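Local structure of zinc chaperone AztD (6CMK) at residues T78-Q83 / G132-W137; A210-L215 / I245-Y250; G222-L227 / L233-Q238; Y270-G273 / R279-L282. The protein acts as a periplasmic zinc chaperone that binds three zinc ions and hands one of them directly to the solute-binding protein AztC of the AztABCD transport system. All blocks are in the same frame, centred on the assembly; numbering follows the deposited sequence. Where two conformers were deposited one is given.

Interaction 1: residues T78-Q83 / G132-W137; sequences TIFAIQ and GKIAQW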
# COMPACT_ATOMS: atom_id res chain seq x y z
N THR B 78 8.65 7.07 -10.42
CA THR B 78 9.33 7.13 -11.71
C THR B 78 8.35 6.89 -12.84
O THR B 78 7.40 6.12 -12.70
CB THR B 78 10.48 6.12 -11.80
OG1 THR B 78 9.98 4.79 -11.61
CG2 THR B 78 11.54 6.42 -10.75
N ILE B 79 8.60 7.60 -13.95
CA ILE B 79 7.91 7.47 -15.22
C ILE B 79 8.95 7.03 -16.24
O ILE B 79 10.03 7.63 -16.30
CB ILE B 79 7.28 8.80 -15.67
CG1 ILE B 79 6.41 9.43 -14.58
CG2 ILE B 79 6.52 8.63 -16.98
CD1 ILE B 79 5.25 8.59 -14.20
N PHE B 80 8.64 6.02 -17.02
CA PHE B 80 9.54 5.55 -18.07
C PHE B 80 8.93 5.86 -19.43
O PHE B 80 7.73 5.67 -19.65
CB PHE B 80 9.84 4.06 -17.91
CG PHE B 80 10.68 3.77 -16.70
CD1 PHE B 80 10.11 3.68 -15.45
CD2 PHE B 80 12.05 3.62 -16.81
CE1 PHE B 80 10.89 3.42 -14.33
CE2 PHE B 80 12.83 3.36 -15.70
CZ PHE B 80 12.24 3.27 -14.46
N ALA B 81 9.77 6.36 -20.33
CA ALA B 81 9.36 6.81 -21.65
C ALA B 81 10.07 5.92 -22.67
O ALA B 81 11.26 6.11 -22.95
CB ALA B 81 9.69 8.29 -21.85
N ILE B 82 9.33 4.95 -23.19
CA ILE B 82 9.88 3.95 -24.10
C ILE B 82 9.78 4.50 -25.51
O ILE B 82 8.68 4.81 -25.99
CB ILE B 82 9.13 2.61 -23.96
CG1 ILE B 82 9.41 1.94 -22.61
CG2 ILE B 82 9.56 1.65 -25.06
CD1 ILE B 82 8.70 2.53 -21.39
N GLN B 83 10.92 4.60 -26.20
CA GLN B 83 11.02 5.20 -27.53
C GLN B 83 11.49 4.13 -28.51
O GLN B 83 12.68 4.02 -28.82
CB GLN B 83 11.95 6.39 -27.47
CG GLN B 83 11.48 7.47 -26.51
CD GLN B 83 12.60 8.28 -25.91
OE1 GLN B 83 13.32 8.98 -26.62
NE2 GLN B 83 12.78 8.19 -24.60
N GLY B 132 9.24 -2.30 -7.34
CA GLY B 132 10.51 -1.67 -7.58
C GLY B 132 11.39 -2.42 -8.55
O GLY B 132 12.41 -1.87 -8.99
N LYS B 133 11.05 -3.66 -8.88
CA LYS B 133 11.81 -4.43 -9.86
C LYS B 133 11.34 -4.05 -11.25
O LYS B 133 10.13 -3.97 -11.50
CB LYS B 133 11.62 -5.93 -9.64
CG LYS B 133 12.01 -6.43 -8.25
CD LYS B 133 11.76 -7.92 -8.13
CE LYS B 133 10.30 -8.22 -7.74
NZ LYS B 133 10.10 -8.01 -6.27
N ILE B 134 12.29 -3.86 -12.18
CA ILE B 134 11.99 -3.37 -13.52
C ILE B 134 12.52 -4.37 -14.54
O ILE B 134 13.66 -4.81 -14.42
CB ILE B 134 12.62 -1.98 -13.78
CG1 ILE B 134 12.02 -0.91 -12.87
CG2 ILE B 134 12.50 -1.57 -15.26
CD1 ILE B 134 12.96 0.25 -12.63
N ALA B 135 11.72 -4.68 -15.55
CA ALA B 135 12.19 -5.47 -16.69
C ALA B 135 11.81 -4.72 -17.95
O ALA B 135 10.62 -4.51 -18.21
CB ALA B 135 11.59 -6.87 -16.70
N GLN B 136 12.81 -4.34 -18.75
CA GLN B 136 12.59 -3.67 -20.02
C GLN B 136 12.95 -4.65 -21.15
O GLN B 136 14.07 -5.15 -21.20
CB GLN B 136 13.42 -2.39 -20.12
CG GLN B 136 13.33 -1.69 -21.48
CD GLN B 136 11.93 -1.16 -21.73
OE1 GLN B 136 11.41 -0.37 -20.94
NE2 GLN B 136 11.32 -1.61 -22.81
N TRP B 137 11.98 -4.91 -22.02
CA TRP B 137 12.19 -5.76 -23.19
C TRP B 137 12.72 -4.94 -24.36
O TRP B 137 12.37 -3.77 -24.55
CB TRP B 137 10.89 -6.43 -23.60
CG TRP B 137 11.07 -7.56 -24.56
CD1 TRP B 137 11.08 -7.50 -25.92
CD2 TRP B 137 11.27 -8.93 -24.22
NE1 TRP B 137 11.29 -8.76 -26.45
CE2 TRP B 137 11.40 -9.65 -25.42
CE3 TRP B 137 11.35 -9.62 -23.00
CZ2 TRP B 137 11.60 -11.03 -25.44
CZ3 TRP B 137 11.56 -10.99 -23.03
CH2 TRP B 137 11.67 -11.68 -24.24

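Interaction 2: residues A210-L215 / I245-Y250; sequences ALCPGL and IRHLPY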
# COMPACT_ATOMS: atom_id res chain seq x y z
N ALA B 210 6.06 -23.23 -19.86
CA ALA B 210 4.61 -23.08 -19.87
C ALA B 210 4.19 -22.70 -21.29
O ALA B 210 4.33 -21.54 -21.69
CB ALA B 210 4.17 -22.02 -18.87
N LEU B 211 3.66 -23.67 -22.03
CA LEU B 211 3.22 -23.40 -23.40
C LEU B 211 1.96 -22.56 -23.40
O LEU B 211 1.04 -22.78 -22.60
CB LEU B 211 2.98 -24.71 -24.16
CG LEU B 211 4.10 -25.18 -25.09
CD1 LEU B 211 5.39 -25.40 -24.33
CD2 LEU B 211 3.70 -26.45 -25.81
N CYS B 212 1.91 -21.59 -24.30
CA CYS B 212 0.79 -20.68 -24.45
C CYS B 212 0.92 -20.08 -25.85
O CYS B 212 1.54 -19.03 -26.03
CB CYS B 212 0.79 -19.59 -23.37
SG CYS B 212 -0.87 -19.02 -22.83
N PRO B 213 0.37 -20.75 -26.87
CA PRO B 213 0.62 -20.32 -28.25
C PRO B 213 0.12 -18.90 -28.51
O PRO B 213 -0.96 -18.51 -28.06
CB PRO B 213 -0.16 -21.35 -29.09
CG PRO B 213 -1.10 -22.00 -28.15
CD PRO B 213 -0.48 -21.94 -26.80
N GLY B 214 0.91 -18.14 -29.26
CA GLY B 214 0.50 -16.81 -29.65
C GLY B 214 0.49 -15.86 -28.48
O GLY B 214 -0.42 -15.03 -28.35
N LEU B 215 1.48 -15.96 -27.60
CA LEU B 215 1.50 -15.15 -26.39
C LEU B 215 1.68 -13.67 -26.72
O LEU B 215 2.61 -13.29 -27.44
CB LEU B 215 2.62 -15.63 -25.48
CG LEU B 215 2.64 -15.08 -24.05
CD1 LEU B 215 3.24 -16.12 -23.11
CD2 LEU B 215 3.43 -13.78 -23.99
N ILE B 245 3.95 -20.65 -12.40
CA ILE B 245 3.09 -20.34 -13.54
C ILE B 245 1.98 -21.37 -13.61
O ILE B 245 2.24 -22.58 -13.62
CB ILE B 245 3.89 -20.34 -14.87
CG1 ILE B 245 5.06 -19.37 -14.83
CG2 ILE B 245 2.96 -20.02 -16.05
CD1 ILE B 245 6.02 -19.54 -16.01
N ARG B 246 0.74 -20.90 -13.68
CA ARG B 246 -0.38 -21.79 -13.97
C ARG B 246 -1.13 -21.26 -15.18
O ARG B 246 -1.08 -20.07 -15.50
CB ARG B 246 -1.31 -21.94 -12.77
CG ARG B 246 -2.11 -20.71 -12.38
CD ARG B 246 -3.15 -21.09 -11.32
NE ARG B 246 -4.01 -19.97 -10.92
CZ ARG B 246 -5.31 -19.87 -11.17
NH1 ARG B 246 -5.96 -20.82 -11.84
NH2 ARG B 246 -5.98 -18.81 -10.75
N HIS B 247 -1.82 -22.16 -15.87
CA HIS B 247 -2.58 -21.81 -17.06
C HIS B 247 -4.06 -21.81 -16.74
O HIS B 247 -4.57 -22.78 -16.18
CB HIS B 247 -2.30 -22.77 -18.21
CG HIS B 247 -3.04 -22.45 -19.47
ND1 HIS B 247 -4.15 -23.14 -19.89
CD2 HIS B 247 -2.82 -21.49 -20.41
CE1 HIS B 247 -4.59 -22.63 -21.03
NE2 HIS B 247 -3.79 -21.63 -21.37
N LEU B 248 -4.74 -20.71 -17.08
CA LEU B 248 -6.18 -20.61 -16.94
C LEU B 248 -6.79 -20.55 -18.34
O LEU B 248 -6.70 -19.50 -19.00
CB LEU B 248 -6.56 -19.37 -16.13
CG LEU B 248 -8.05 -19.07 -16.01
CD1 LEU B 248 -8.77 -20.21 -15.31
CD2 LEU B 248 -8.25 -17.75 -15.27
N PRO B 249 -7.39 -21.62 -18.84
CA PRO B 249 -7.96 -21.56 -20.19
C PRO B 249 -9.20 -20.68 -20.23
O PRO B 249 -9.92 -20.54 -19.24
CB PRO B 249 -8.31 -23.02 -20.51
CG PRO B 249 -8.41 -23.69 -19.20
CD PRO B 249 -7.54 -22.95 -18.23
N TYR B 250 -9.43 -20.06 -21.40
CA TYR B 250 -10.65 -19.31 -21.59
C TYR B 250 -11.86 -20.18 -21.28
O TYR B 250 -11.93 -21.34 -21.71
CB TYR B 250 -10.76 -18.78 -23.03
CG TYR B 250 -9.66 -17.81 -23.39
CD1 TYR B 250 -9.55 -16.60 -22.74
CD2 TYR B 250 -8.73 -18.12 -24.37
CE1 TYR B 250 -8.54 -15.71 -23.05
CE2 TYR B 250 -7.72 -17.23 -24.69
CZ TYR B 250 -7.63 -16.03 -24.03
OH TYR B 250 -6.62 -15.14 -24.34

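Interaction 3: residues G222-L227 / L233-Q238; sequences GDTFAL and LLLITQ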
# COMPACT_ATOMS: atom_id res chain seq x y z
N GLY B 222 -2.41 -6.92 -8.14
CA GLY B 222 -1.99 -7.45 -6.85
C GLY B 222 -0.83 -8.40 -7.03
O GLY B 222 0.11 -8.13 -7.79
N ASP B 223 -0.88 -9.53 -6.33
CA ASP B 223 0.23 -10.48 -6.33
C ASP B 223 0.24 -11.40 -7.55
O ASP B 223 1.09 -12.31 -7.61
CB ASP B 223 0.22 -11.31 -5.05
CG ASP B 223 -0.86 -12.38 -5.02
OD1 ASP B 223 -1.80 -12.39 -5.85
OD2 ASP B 223 -0.74 -13.26 -4.14
N THR B 224 -0.63 -11.18 -8.54
CA THR B 224 -0.77 -12.08 -9.68
C THR B 224 -0.46 -11.32 -10.96
O THR B 224 -0.95 -10.21 -11.16
CB THR B 224 -2.18 -12.68 -9.72
OG1 THR B 224 -2.40 -13.42 -8.52
CG2 THR B 224 -2.34 -13.63 -10.92
N PHE B 225 0.37 -11.91 -11.81
CA PHE B 225 0.67 -11.34 -13.11
C PHE B 225 0.10 -12.24 -14.20
O PHE B 225 0.16 -13.47 -14.09
CB PHE B 225 2.18 -11.15 -13.30
CG PHE B 225 2.51 -10.12 -14.31
CD1 PHE B 225 2.61 -10.45 -15.65
CD2 PHE B 225 2.69 -8.79 -13.94
CE1 PHE B 225 2.88 -9.50 -16.59
CE2 PHE B 225 2.97 -7.83 -14.87
CZ PHE B 225 3.06 -8.18 -16.21
N ALA B 226 -0.45 -11.63 -15.24
CA ALA B 226 -1.10 -12.39 -16.30
C ALA B 226 -0.44 -12.13 -17.65
O ALA B 226 -0.09 -11.00 -17.98
CB ALA B 226 -2.58 -12.04 -16.39
N LEU B 227 -0.29 -13.21 -18.42
CA LEU B 227 0.12 -13.16 -19.82
C LEU B 227 -0.96 -13.87 -20.63
O LEU B 227 -1.38 -14.97 -20.27
CB LEU B 227 1.48 -13.84 -20.04
CG LEU B 227 2.65 -13.42 -19.14
CD1 LEU B 227 3.87 -14.30 -19.42
CD2 LEU B 227 3.00 -11.96 -19.34
N LEU B 233 -4.94 -17.61 -20.19
CA LEU B 233 -3.98 -16.75 -19.51
C LEU B 233 -3.00 -17.60 -18.72
O LEU B 233 -3.39 -18.61 -18.12
CB LEU B 233 -4.66 -15.77 -18.54
CG LEU B 233 -5.87 -14.98 -19.05
CD1 LEU B 233 -6.35 -13.98 -17.99
CD2 LEU B 233 -5.58 -14.26 -20.35
N LEU B 234 -1.74 -17.20 -18.73
CA LEU B 234 -0.77 -17.70 -17.77
C LEU B 234 -0.85 -16.77 -16.57
O LEU B 234 -0.85 -15.55 -16.74
CB LEU B 234 0.64 -17.70 -18.35
CG LEU B 234 0.90 -18.58 -19.56
CD1 LEU B 234 2.36 -18.45 -19.95
CD2 LEU B 234 0.56 -20.04 -19.31
N LEU B 235 -0.94 -17.35 -15.38
CA LEU B 235 -1.05 -16.59 -14.15
C LEU B 235 0.18 -16.90 -13.31
O LEU B 235 0.49 -18.07 -13.10
CB LEU B 235 -2.33 -16.94 -13.39
CG LEU B 235 -3.62 -16.59 -14.13
CD1 LEU B 235 -4.84 -17.03 -13.35
CD2 LEU B 235 -3.69 -15.10 -14.43
N ILE B 236 0.87 -15.86 -12.86
CA ILE B 236 2.17 -15.99 -12.20
C ILE B 236 2.07 -15.41 -10.79
O ILE B 236 1.56 -14.31 -10.60
CB ILE B 236 3.28 -15.27 -12.98
CG1 ILE B 236 3.23 -15.62 -14.48
CG2 ILE B 236 4.66 -15.61 -12.41
CD1 ILE B 236 4.04 -14.67 -15.33
N THR B 237 2.62 -16.15 -9.82
CA THR B 237 2.78 -15.67 -8.45
C THR B 237 4.15 -16.09 -7.95
O THR B 237 4.73 -17.05 -8.45
CB THR B 237 1.73 -16.25 -7.49
OG1 THR B 237 1.79 -17.67 -7.56
CG2 THR B 237 0.33 -15.79 -7.85
N GLN B 238 4.66 -15.36 -6.96
CA GLN B 238 5.90 -15.77 -6.29
C GLN B 238 5.74 -15.57 -4.80
O GLN B 238 5.31 -14.51 -4.35
CB GLN B 238 7.11 -14.96 -6.76
CG GLN B 238 8.41 -15.46 -6.11
CD GLN B 238 9.63 -14.66 -6.51
OE1 GLN B 238 9.57 -13.45 -6.68
NE2 GLN B 238 10.75 -15.35 -6.66
O HOH W 1 3.27 -13.02 -6.09
O HOH W 2 1.85 -14.62 -3.91

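Interaction 4: residues Y270-G273 / R279-L282; sequences YFIG and RIIL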
# COMPACT_ATOMS: atom_id res chain seq x y z
N TYR B 270 -8.31 -8.37 -10.52
CA TYR B 270 -8.98 -8.83 -11.73
C TYR B 270 -8.15 -8.39 -12.92
O TYR B 270 -7.29 -7.52 -12.81
CB TYR B 270 -10.41 -8.28 -11.85
CG TYR B 270 -10.49 -6.78 -12.07
CD1 TYR B 270 -10.56 -5.89 -11.00
CD2 TYR B 270 -10.49 -6.25 -13.35
CE1 TYR B 270 -10.64 -4.52 -11.21
CE2 TYR B 270 -10.55 -4.89 -13.56
CZ TYR B 270 -10.64 -4.03 -12.50
OH TYR B 270 -10.70 -2.68 -12.72
N PHE B 271 -8.46 -8.98 -14.08
CA PHE B 271 -7.90 -8.53 -15.34
C PHE B 271 -9.03 -8.23 -16.30
O PHE B 271 -10.10 -8.83 -16.24
CB PHE B 271 -6.96 -9.58 -15.93
CG PHE B 271 -5.81 -9.89 -15.04
CD1 PHE B 271 -4.73 -9.03 -14.98
CD2 PHE B 271 -5.82 -11.01 -14.22
CE1 PHE B 271 -3.67 -9.29 -14.13
CE2 PHE B 271 -4.76 -11.28 -13.38
CZ PHE B 271 -3.69 -10.41 -13.33
N ILE B 272 -8.79 -7.25 -17.18
CA ILE B 272 -9.65 -7.02 -18.33
C ILE B 272 -8.80 -7.21 -19.57
O ILE B 272 -7.68 -6.68 -19.66
CB ILE B 272 -10.29 -5.63 -18.30
CG1 ILE B 272 -11.20 -5.49 -17.07
CG2 ILE B 272 -11.12 -5.40 -19.58
CD1 ILE B 272 -11.77 -4.11 -16.89
N GLY B 273 -9.29 -8.01 -20.50
CA GLY B 273 -8.63 -8.20 -21.76
C GLY B 273 -9.53 -7.80 -22.91
O GLY B 273 -10.75 -7.79 -22.77
N ARG B 279 -15.12 -6.49 -28.15
CA ARG B 279 -15.49 -7.21 -26.94
C ARG B 279 -14.35 -7.11 -25.94
O ARG B 279 -13.20 -6.95 -26.32
CB ARG B 279 -15.78 -8.69 -27.23
CG ARG B 279 -17.04 -8.92 -28.03
CD ARG B 279 -17.02 -10.29 -28.67
NE ARG B 279 -18.35 -10.70 -29.11
CZ ARG B 279 -18.61 -11.81 -29.79
NH1 ARG B 279 -19.86 -12.10 -30.13
NH2 ARG B 279 -17.63 -12.63 -30.14
N ILE B 280 -14.69 -7.18 -24.65
CA ILE B 280 -13.70 -7.34 -23.60
C ILE B 280 -14.13 -8.49 -22.70
O ILE B 280 -15.30 -8.87 -22.67
CB ILE B 280 -13.49 -6.05 -22.75
CG1 ILE B 280 -14.80 -5.59 -22.10
CG2 ILE B 280 -12.89 -4.95 -23.61
CD1 ILE B 280 -14.65 -4.37 -21.18
N ILE B 281 -13.17 -9.06 -21.98
CA ILE B 281 -13.47 -10.05 -20.96
C ILE B 281 -12.94 -9.55 -19.63
O ILE B 281 -11.90 -8.89 -19.55
CB ILE B 281 -12.92 -11.46 -21.25
CG1 ILE B 281 -11.44 -11.41 -21.64
CG2 ILE B 281 -13.77 -12.15 -22.31
CD1 ILE B 281 -10.77 -12.77 -21.55
N LEU B 282 -13.68 -9.88 -18.58
CA LEU B 282 -13.31 -9.61 -17.21
C LEU B 282 -12.94 -10.94 -16.58
O LEU B 282 -13.69 -11.92 -16.72
CB LEU B 282 -14.46 -8.96 -16.44
CG LEU B 282 -14.86 -7.51 -16.72
CD1 LEU B 282 -15.12 -7.23 -18.18
CD2 LEU B 282 -16.11 -7.22 -15.89

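Interaction 1: residues T78-Q83 / G132-W137
The side-chain amide of Gln136, which lies against Ile82, is anchored through its nitrogen. NE2 of Gln136 donates to the backbone O of Trp137 at 3.0 Å, an almost straight bond (168° at the hydrogen) with the acceptor close to the amide plane, and it gives a second hydrogen bond to Gly125 O on strand 124-130. With both partners in place the amide is held against flipping. Its other end faces hydrocarbon: OE1 of Gln136 comes within 3.5 Å of Ile82 CG1 and 4.0 Å of Ile82 CD1, and this buried oxygen has no hydrogen-bond partner in the model. A bend at chi2 (66°) turns the amide forward along its own strand, bringing NE2 to Trp137 O, and the side chains of Ile82 and Gln136 slide past one another in opposite directions.

Nearer the start of both segments, Phe80 and Ile134 approach head-on. The CD1 methyl of Ile134 reaches Phe80 CZ at 3.6 Å, coming at the ring obliquely. Phe127 of strand 124-130 touches Ile82, Ile134 and Gln136, and its ring meets that of Phe80.

No hydrogen bond joins segments 78-83 and 132-137, and even the nearest CA atoms, those of Ile82 and Gln136, stay 9.1 Å apart; the backbones belong to different sheets and only side chains bridge them. The side chain of Gln136 is about 6 Å from that of His126, a ligand of the first high-affinity zinc site. This is the buried face-to-face packing of neighbouring blades in a beta propeller.

Interaction 2: residues A210-L215 / I245-Y250
His247 and Cys212 meet where two neighbouring blades of the beta propeller come together at their outer strands, 208-211 and 244-249. His247 CB lies beside the side chain of Leu234, on the adjoining strand of its own blade. From there CG stands opposite the backbone N (chi1 -179°), which sends the imidazole out across the gap between the blades. CD2 of the ring is the atom that makes the crossing: His247 CD2 approaches Cys212 SG at 4.0 Å, with the sulfur at the ring edge, 81° off the normal, so this is an edge contact and not one over the pi face. The same ring carbon also packs against Leu234. At the tip, His247 NE2 is 4.2 Å from Cys212 SG, but its polar partner is Thr231 OG1, to which it is hydrogen-bonded, and this bond fixes the outer end of the ring.

The sulfur is itself tied down, since Cys212 forms a disulfide with Cys229 in the loop after strand 224-228. That covalent link runs between the same two blades and fixes the sulfur against which the histidine edge lies. No hydrogen bond spans segments 210-215 and 245-250. At the other end of the contact, nearer the start of both segments, the CB methyl of Ala210 rests on the CG2 branch of Ile245 at 3.7 Å.

Interaction 3: residues G222-L227 / L233-Q238
Leu235 drops its CD2 methyl into the shallow hollow between Thr224 and Ala226, two small residues on the facing strand. That methyl lies 3.8 Å from Ala226 CB and 4.0 Å from Thr224 CG2, so a single leucine branch fills the dip between two low bumps. With CG beside its own backbone N (chi1 -63°), Leu235 leans toward strand 224-227 rather than standing upright.

The opposite face carries bulkier groups. Leu227 and Ile236 sit diagonally to each other and touch through their outermost methyls, CD1 to CD1 at 4.1 Å. The other branch of Leu227, CD2, lies at the edge of the Phe225 ring and in its plane, so that leucine and ring lie next to each other along one strand. Leu227 is also about 8 Å from the zinc ligands His126 and His216, side chain to side chain.

At the open end of the ladder, Thr237 CG2 nestles beside Asp223 O, 3.6 Å away, and alongside Thr224 OG1. That hydroxyl donates to Asp223 OD1 at 2.9 Å, meeting it from above the carboxylate plane, and Gln269 NE2 gives the same oxygen a second bond. One water bridges the strands, accepting from Gln238 N and probably donating to Asp223 O.

Between the faces run four backbone bonds, two for each of the pairs Phe225-Ile236 and Leu227-Leu234, the shortest being Leu234 N to Leu227 O at 2.7 Å. Together they make the antiparallel beta hairpin that forms the middle two strands of a four-stranded propeller blade.

Interaction 4: residues Y270-G273 / R279-L282
Phe271 offers its backbone O to the CA-H of Leu282 but swings its ring away from segment 279-282, against the preceding blade. Ala226 CB sits over one face of that ring, 3.6 Å from Phe271 CZ, a CH-pi arrangement, while Thr224 O lies at the ring edge, 3.5 Å from the same CZ. Tyr270 sends its ring toward strand 312-317 of another blade, against Ala313. The hairpin formed by strands 271-274 and 279-283, the middle pair of its beta-propeller blade, is therefore packed on both faces.

Within the hairpin, Gly273 and Ile281 form a hydrogen-bonded antiparallel pair: Gly273 N donates to Ile281 O at 2.9 Å and Ile281 N returns a bond to Gly273 O at 2.8 Å. Ile272 and Leu282 are the neighbouring non-hydrogen-bonded pair. Their side chains stand next to each other and point the same way, CG1 of Ile272 against CG of Leu282 at 4.2 Å. On the same face the CG2 branch of Ile272 takes the CD1 tip of Ile280 at 4.0 Å, the two isoleucines meeting at a slant; CG1 of Ile280, tucked between backbone N and carbonyl carbon (chi1 58°), carries that tip there. Phe303 of strand 300-305 packs on both Ile272 and Ile280.

Packing is close around Gly273 O: Ile280 CB comes within 3.2 Å of it.

In the fold
All four contacts belong to one eight-bladed propeller. Interaction 1, earliest along the chain, joins the second strands of two adjacent blades. Interaction 2 closes a loop inside which interaction 3 is nested; their centres are 11 Å apart and they share a sheet, since strand 244-249 is bonded to strand 232-237. Interaction 4 comes last, in the following blade, touching interaction 3 through Phe271, centres 15 Å apart. Interactions 1 and 4 lie on opposite sides of the chain's centre, their centres 24 Å apart. Hairpins thus build the blades and side-chain contacts join them, around a zinc site with His126 on strand 124-130 and His169 and His216 in the connections into the next two blades.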